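Uncharacterized protein (Peptoclostridium difficile, PDB 6N7M) is of unknown function, a small protein predicted to carry a signal sequence, whose ordered part is an antiparallel pair of helices. Local coordinates at residues H34-E38 and L76-K80; L47-A51 and I69-E73. Residues are numbered along the deposited sequence.

Contact 1 of 2, residues H34-E38 and L76-K80; sequences HYTYE and LEKIK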
ATOM      1  N   HIS A  34       6.892   2.353  -7.053  1.00 20.78           N
ATOM      2  CA  HIS A  34       7.181   2.747  -5.662  1.00 20.29           C
ATOM      3  C   HIS A  34       6.934   4.225  -5.471  1.00 21.37           C
ATOM      4  O   HIS A  34       6.890   4.933  -6.423  1.00 29.64           O
ATOM      5  CB  HIS A  34       8.591   2.346  -5.264  1.00 22.35           C
ATOM      6  CG  HIS A  34       9.642   2.950  -6.113  1.00 22.97           C
ATOM      7  ND1 HIS A  34       9.964   2.463  -7.346  1.00 26.30           N
ATOM      8  CD2 HIS A  34      10.460   3.990  -5.895  1.00 21.10           C
ATOM      9  CE1 HIS A  34      10.930   3.175  -7.850  1.00 23.55           C
ATOM     10  NE2 HIS A  34      11.257   4.103  -6.972  1.00 24.70           N
ATOM     11  N   TYR A  35       6.790   4.621  -4.229  1.00 20.70           N
ATOM     12  CA  TYR A  35       6.506   6.026  -3.874  1.00 19.13           C
ATOM     13  C   TYR A  35       7.703   6.944  -4.090  1.00 19.03           C
ATOM     14  O   TYR A  35       8.861   6.514  -3.864  1.00 21.65           O
ATOM     15  CB  TYR A  35       6.172   6.141  -2.390  1.00 18.72           C
ATOM     16  CG  TYR A  35       4.781   5.712  -2.014  1.00 17.32           C
ATOM     17  CD1 TYR A  35       3.723   6.576  -2.200  1.00 15.63           C
ATOM     18  CD2 TYR A  35       4.534   4.476  -1.443  1.00 17.04           C
ATOM     19  CE1 TYR A  35       2.441   6.265  -1.792  1.00 18.56           C
ATOM     20  CE2 TYR A  35       3.249   4.129  -1.062  1.00 18.82           C
ATOM     21  CZ  TYR A  35       2.202   5.025  -1.242  1.00 19.02           C
ATOM     22  OH  TYR A  35       0.933   4.719  -0.872  1.00 21.64           O
ATOM     23  N   THR A  36       7.374   8.185  -4.390  1.00 20.81           N
ATOM     24  CA  THR A  36       8.382   9.277  -4.397  1.00 21.15           C
ATOM     25  C   THR A  36       8.346   9.812  -2.968  1.00 19.06           C
ATOM     26  O   THR A  36       7.404   9.493  -2.232  1.00 16.76           O
ATOM     27  CB  THR A  36       8.088  10.406  -5.394  1.00 18.91           C
ATOM     28  OG1 THR A  36       6.930  11.142  -5.002  1.00 21.21           O
ATOM     29  CG2 THR A  36       7.861   9.913  -6.808  1.00 19.01           C
ATOM     30  N   TYR A  37       9.365  10.568  -2.592  1.00 17.61           N
ATOM     31  CA  TYR A  37       9.384  11.162  -1.245  1.00 15.20           C
ATOM     32  C   TYR A  37       8.115  12.006  -1.084  1.00 18.25           C
ATOM     33  O   TYR A  37       7.422  11.899  -0.049  1.00 15.20           O
ATOM     34  CB  TYR A  37      10.665  11.977  -1.083  1.00 17.78           C
ATOM     35  CG  TYR A  37      10.778  12.595   0.279  1.00 17.55           C
ATOM     36  CD1 TYR A  37      10.104  13.748   0.601  1.00 19.49           C
ATOM     37  CD2 TYR A  37      11.503  11.957   1.267  1.00 18.74           C
ATOM     38  CE1 TYR A  37      10.193  14.295   1.870  1.00 21.32           C
ATOM     39  CE2 TYR A  37      11.593  12.481   2.548  1.00 20.45           C
ATOM     40  CZ  TYR A  37      10.931  13.652   2.846  1.00 19.83           C
ATOM     41  OH  TYR A  37      11.012  14.141   4.110  1.00 23.96           O
ATOM     42  N   GLU A  38       7.819  12.840  -2.082  1.00 18.36           N
ATOM     43  CA  GLU A  38       6.644  13.755  -1.988  1.00 21.25           C
ATOM     44  C   GLU A  38       5.344  12.963  -1.837  1.00 18.88           C
ATOM     45  O   GLU A  38       4.503  13.385  -1.026  1.00 18.95           O
ATOM     46  CB  GLU A  38       6.562  14.642  -3.223  1.00 22.10           C
ATOM     47  CG  GLU A  38       5.320  15.505  -3.310  1.00 30.85           C
ATOM     48  CD  GLU A  38       5.403  16.585  -4.380  1.00 35.50           C
ATOM     49  OE1 GLU A  38       6.513  17.106  -4.627  1.00 45.77           O
ATOM     50  OE2 GLU A  38       4.366  16.873  -4.990  1.00 63.00           O
ATOM     51  N   LEU A  76      10.011   7.161   5.334  1.00 20.08           N
ATOM     52  CA  LEU A  76      10.040   8.345   4.444  1.00 20.06           C
ATOM     53  C   LEU A  76      11.466   8.884   4.375  1.00 22.02           C
ATOM     54  O   LEU A  76      11.937   9.184   3.287  1.00 19.72           O
ATOM     55  CB  LEU A  76       9.100   9.422   4.990  1.00 18.07           C
ATOM     56  CG  LEU A  76       9.083  10.733   4.228  1.00 18.20           C
ATOM     57  CD1 LEU A  76       8.552  10.567   2.822  1.00 14.61           C
ATOM     58  CD2 LEU A  76       8.306  11.786   4.982  1.00 20.50           C
ATOM     59  N   GLU A  77      12.114   9.030   5.532  0.50 21.23           N
ATOM     60  CA  GLU A  77      13.497   9.564   5.587  0.50 22.64           C
ATOM     61  C   GLU A  77      14.425   8.584   4.864  0.50 20.20           C
ATOM     62  O   GLU A  77      15.356   9.054   4.202  0.50 21.38           O
ATOM     63  CB  GLU A  77      13.905   9.815   7.040  0.50 24.68           C
ATOM     64  CG  GLU A  77      15.226  10.532   7.175  0.50 26.89           C
ATOM     65  CD  GLU A  77      15.269  11.893   6.509  0.50 30.29           C
ATOM     66  OE1 GLU A  77      14.266  12.268   5.884  0.50 38.69           O
ATOM     67  OE2 GLU A  77      16.318  12.569   6.604  0.50 36.64           O
ATOM     68  N   LYS A  78      14.157   7.282   4.941  1.00 21.00           N
ATOM     69  CA  LYS A  78      15.018   6.288   4.237  1.00 21.14           C
ATOM     70  C   LYS A  78      14.853   6.444   2.721  1.00 20.23           C
ATOM     71  O   LYS A  78      15.766   6.072   1.982  1.00 19.35           O
ATOM     72  CB  LYS A  78      14.770   4.871   4.737  1.00 23.14           C
ATOM     73  CG  LYS A  78      15.340   4.565   6.124  1.00 26.23           C
ATOM     74  CD  LYS A  78      14.946   3.176   6.574  1.00 32.46           C
ATOM     75  CE  LYS A  78      15.272   2.886   8.022  1.00 41.31           C
ATOM     76  NZ  LYS A  78      14.582   1.656   8.475  1.00 39.99           N
ATOM     77  N   ILE A  79      13.708   6.926   2.252  1.00 20.03           N
ATOM     78  CA  ILE A  79      13.550   7.175   0.788  1.00 17.53           C
ATOM     79  C   ILE A  79      14.603   8.207   0.370  1.00 16.04           C
ATOM     80  O   ILE A  79      15.303   7.963  -0.573  1.00 15.80           O
ATOM     81  CB  ILE A  79      12.126   7.663   0.435  1.00 17.57           C
ATOM     82  CG1 ILE A  79      11.069   6.590   0.665  1.00 18.42           C
ATOM     83  CG2 ILE A  79      12.072   8.199  -0.967  1.00 16.21           C
ATOM     84  CD1 ILE A  79       9.665   7.090   0.365  1.00 21.26           C
ATOM     85  N   LYS A  80      14.747   9.284   1.149  1.00 16.12           N
ATOM     86  CA  LYS A  80      15.718  10.361   0.882  1.00 17.90           C
ATOM     87  C   LYS A  80      17.176   9.903   1.134  1.00 20.21           C
ATOM     88  O   LYS A  80      18.041  10.212   0.309  1.00 19.13           O
ATOM     89  CB  LYS A  80      15.386  11.513   1.829  1.00 17.86           C
ATOM     90  CG  LYS A  80      16.269  12.731   1.717  1.00 23.73           C
ATOM     91  CD  LYS A  80      15.905  13.813   2.722  1.00 26.70           C
ATOM     92  CE  LYS A  80      16.755  15.045   2.539  1.00 33.98           C
ATOM     93  NZ  LYS A  80      16.454  16.102   3.532  1.00 36.53           N
TER
HETATM   94  O   HOH W   1      11.537  12.605   6.253  0.50 20.58           O
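The chain runs extended through Y35 and T36 and turns into the first helix at Y37, beside the helical turn L76-K80 (weak bond I79 N to L76 O, 3.1 Å); the backbones come closest at Y37 and I79, whose CA atoms are 6.1 Å apart. T36 is the N-cap: its OG1 accepts a hydrogen bond from the backbone N of E39. Y37 makes most of the first segment's share. With chi1 at t, its side chain reaches over the second helix as a knob among L76, E77, I79 and K80. CD1 of L76 lies over one ring face, 3.7 Å from the centroid of the Y37 ring and 15° off its normal, a CH-pi contact, while I79 CG2 sits at the ring edge, 4.0 Å from Y37 CB. K80 adds its CB, 3.9 Å from Y37 CD2. The phenol is joined to E77 through water 1, 2.7 Å from Y37 OH and donating to E77 OE1 at 2.8 Å. Behind Y37, L76 and I79 also touch Y40 one turn further along. It is one knob-into-hole contact at the open end of an alpha-helical hairpin, where the start of helix 37-51 meets the late turns of helix 62-82.

Contact 2 of 2, residues L47-A51 and I69-E73; sequences LKDYA and IKKME
These two segments pack together in an antiparallel alpha-helical hairpin, near the end joined by the connecting loop. Both are regular helix, with A51 N bonded to L47 O and E73 N to I69 O, each at 2.9 Å. The local axes run at 166° and approach no closer than 12.0 Å, a wide spacing bridged by long side chains; the nearest CA atoms, those of K48 and I69, are 7.3 Å apart. L47 points across the interface with chi1 t and chi2 p, placing CD2 3.5 Å from I69 CG1 and 3.6 Å from SE of M72, a selenomethionine. It also packs on L65 and on V32 of the second subunit, so the hairpin core here adjoins the dimer contact. K48 leaves sideways; its CG lies 3.7 Å from I69 CG2, and its chain (chi1 m, chi3 p) brings NZ within salt-bridge range of E73. One turn after L47, A51 points toward the partner helix, its CB 4.4 Å from I69 CD1. I69, buried with chi1 m and chi2 t, thus meets L47, K48 and A51. E73, chi1 m and chi2 t, completes the contact with a long salt bridge, its OE2 3.6 Å from K48 NZ.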
ATOM      1  N   LEU A  47      -2.944  10.185   6.421  1.00 18.91           N
ATOM      2  CA  LEU A  47      -3.180   9.215   7.518  1.00 21.90           C
ATOM      3  C   LEU A  47      -3.190   9.940   8.868  1.00 18.23           C
ATOM      4  O   LEU A  47      -3.992   9.534   9.752  1.00 22.55           O
ATOM      5  CB  LEU A  47      -2.106   8.133   7.527  1.00 25.81           C
ATOM      6  CG  LEU A  47      -2.389   6.967   8.470  1.00 30.72           C
ATOM      7  CD1 LEU A  47      -3.706   6.290   8.102  1.00 30.83           C
ATOM      8  CD2 LEU A  47      -1.246   5.969   8.446  1.00 29.07           C
ATOM      9  N   LYS A  48      -2.326  10.940   9.006  1.00 17.47           N
ATOM     10  CA  LYS A  48      -2.288  11.708  10.283  1.00 20.19           C
ATOM     11  C   LYS A  48      -3.603  12.466  10.438  1.00 22.55           C
ATOM     12  O   LYS A  48      -4.178  12.464  11.574  1.00 24.86           O
ATOM     13  CB  LYS A  48      -1.101  12.661  10.325  1.00 23.86           C
ATOM     14  CG  LYS A  48       0.237  11.978  10.540  1.00 26.25           C
ATOM     15  CD  LYS A  48       1.422  12.875  10.515  1.00 27.69           C
ATOM     16  CE  LYS A  48       1.543  13.772  11.720  1.00 40.87           C
ATOM     17  NZ  LYS A  48       2.860  14.465  11.733  1.00 58.11           N
ATOM     18  N   ASP A  49      -4.071  13.050   9.353  1.00 23.55           N
ATOM     19  CA  ASP A  49      -5.333  13.839   9.412  1.00 23.83           C
ATOM     20  C   ASP A  49      -6.490  12.901   9.728  1.00 23.77           C
ATOM     21  O   ASP A  49      -7.338  13.260  10.584  1.00 25.01           O
ATOM     22  CB  ASP A  49      -5.548  14.609   8.109  1.00 28.07           C
ATOM     23  CG  ASP A  49      -4.506  15.680   7.860  1.00 31.14           C
ATOM     24  OD1 ASP A  49      -3.645  15.873   8.726  1.00 35.76           O
ATOM     25  OD2 ASP A  49      -4.549  16.286   6.777  1.00 42.85           O
ATOM     26  N   TYR A  50      -6.485  11.715   9.112  1.00 25.91           N
ATOM     27  CA  TYR A  50      -7.575  10.747   9.337  1.00 27.02           C
ATOM     28  C   TYR A  50      -7.581  10.280  10.797  1.00 28.50           C
ATOM     29  O   TYR A  50      -8.678  10.233  11.418  1.00 26.47           O
ATOM     30  CB  TYR A  50      -7.495   9.603   8.332  1.00 27.59           C
ATOM     31  CG  TYR A  50      -8.719   8.736   8.411  1.00 29.77           C
ATOM     32  CD1 TYR A  50      -9.899   9.129   7.797  1.00 33.22           C
ATOM     33  CD2 TYR A  50      -8.731   7.587   9.187  1.00 29.92           C
ATOM     34  CE1 TYR A  50     -11.057   8.378   7.915  1.00 32.03           C
ATOM     35  CE2 TYR A  50      -9.871   6.815   9.295  1.00 27.89           C
ATOM     36  CZ  TYR A  50     -11.039   7.219   8.670  1.00 32.13           C
ATOM     37  OH  TYR A  50     -12.166   6.450   8.751  1.00 30.11           O
ATOM     38  N   ALA A  51      -6.405  10.027  11.363  1.00 19.96           N
ATOM     39  CA  ALA A  51      -6.314   9.539  12.751  1.00 23.71           C
ATOM     40  C   ALA A  51      -6.924  10.561  13.722  1.00 26.10           C
ATOM     41  O   ALA A  51      -7.259  10.151  14.826  1.00 25.53           O
ATOM     42  CB  ALA A  51      -4.866   9.260  13.102  1.00 23.14           C
ATOM     43  N   ILE A  69       2.315   5.236  12.075  1.00 19.73           N
ATOM     44  CA  ILE A  69       2.692   6.543  11.468  1.00 22.68           C
ATOM     45  C   ILE A  69       4.172   6.853  11.796  1.00 27.33           C
ATOM     46  O   ILE A  69       4.904   7.280  10.870  1.00 23.39           O
ATOM     47  CB  ILE A  69       1.707   7.628  11.932  1.00 21.51           C
ATOM     48  CG1 ILE A  69       0.339   7.388  11.280  1.00 21.98           C
ATOM     49  CG2 ILE A  69       2.250   9.011  11.628  1.00 29.15           C
ATOM     50  CD1 ILE A  69      -0.770   8.298  11.762  1.00 23.06           C
ATOM     51  N   LYS A  70       4.613   6.570  13.025  1.00 19.57           N
ATOM     52  CA  LYS A  70       6.027   6.836  13.401  1.00 26.11           C
ATOM     53  C   LYS A  70       6.933   6.015  12.495  1.00 22.72           C
ATOM     54  O   LYS A  70       7.909   6.569  12.011  1.00 23.98           O
ATOM     55  CB  LYS A  70       6.317   6.537  14.874  1.00 36.00           C
ATOM     56  CG  LYS A  70       5.854   7.617  15.848  1.00 43.17           C
ATOM     57  CD  LYS A  70       6.218   7.323  17.302  1.00 43.16           C
ATOM     58  CE  LYS A  70       6.072   8.544  18.192  1.00 50.41           C
ATOM     59  NZ  LYS A  70       6.646   8.331  19.543  1.00 54.29           N
ATOM     60  N   LYS A  71       6.619   4.730  12.309  1.00 27.44           N
ATOM     61  CA  LYS A  71       7.389   3.810  11.441  1.00 28.31           C
ATOM     62  C   LYS A  71       7.387   4.368  10.014  1.00 25.99           C
ATOM     63  O   LYS A  71       8.436   4.344   9.383  1.00 20.43           O
ATOM     64  CB  LYS A  71       6.779   2.408  11.493  1.00 25.67           C
ATOM     65  CG  LYS A  71       7.329   1.402  10.491  1.00 34.23           C
ATOM     66  CD  LYS A  71       6.471   0.152  10.349  1.00 40.06           C
ATOM     67  CE  LYS A  71       5.091   0.419   9.779  1.00 44.03           C
ATOM     68  NZ  LYS A  71       4.350  -0.835   9.506  1.00 48.08           N
HETATM   69  N   MSE A  72       6.246   4.855   9.532  1.00 21.37           N
HETATM   70  CA  MSE A  72       6.223   5.385   8.147  1.00 20.83           C
HETATM   71  C   MSE A  72       7.134   6.616   8.028  1.00 22.47           C
HETATM   72  O   MSE A  72       7.783   6.770   6.984  1.00 18.93           O
HETATM   73  CB  MSE A  72       4.768   5.642   7.730  1.00 21.63           C
HETATM   74  CG  MSE A  72       3.928   4.426   7.765  1.00 23.26           C
HETATM   75 SE   MSE A  72       2.068   4.897   7.462  1.00 29.36          SE
HETATM   76  CE  MSE A  72       2.109   5.437   5.595  1.00 29.35           C
ATOM     77  N   GLU A  73       7.144   7.497   9.034  1.00 20.32           N
ATOM     78  CA  GLU A  73       8.046   8.682   9.008  1.00 21.91           C
ATOM     79  C   GLU A  73       9.518   8.231   8.914  1.00 23.78           C
ATOM     80  O   GLU A  73      10.301   8.919   8.209  1.00 24.31           O
ATOM     81  CB  GLU A  73       7.773   9.571  10.219  1.00 28.74           C
ATOM     82  CG  GLU A  73       6.428  10.243  10.173  1.00 33.49           C
ATOM     83  CD  GLU A  73       5.981  10.858  11.490  1.00 42.88           C
ATOM     84  OE1 GLU A  73       6.655  10.626  12.511  1.00 42.35           O
ATOM     85  OE2 GLU A  73       4.954  11.549  11.492  1.00 59.32           O
TER

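From the N terminus, the chain passes through 34-36, starts helix 37-51 within contact 1 and reaches contact 2 in the last turns of that helix. A loop then reverses it into helix 62-82, which meets contact 2 first, at 69-73, and contact 1 afterwards, at 76-80. Contact 2 therefore closes the inner loop of 17 residues and is nested within the 37-residue loop closed by contact 1. Their centres lie 14 Å apart along the same helix pair, contact 1 at the open end of the hairpin and on its surface, contact 2 nearer the turn and partly buried. Between them I44 of the first helix touches both L76 and M72, continuing the apolar seam.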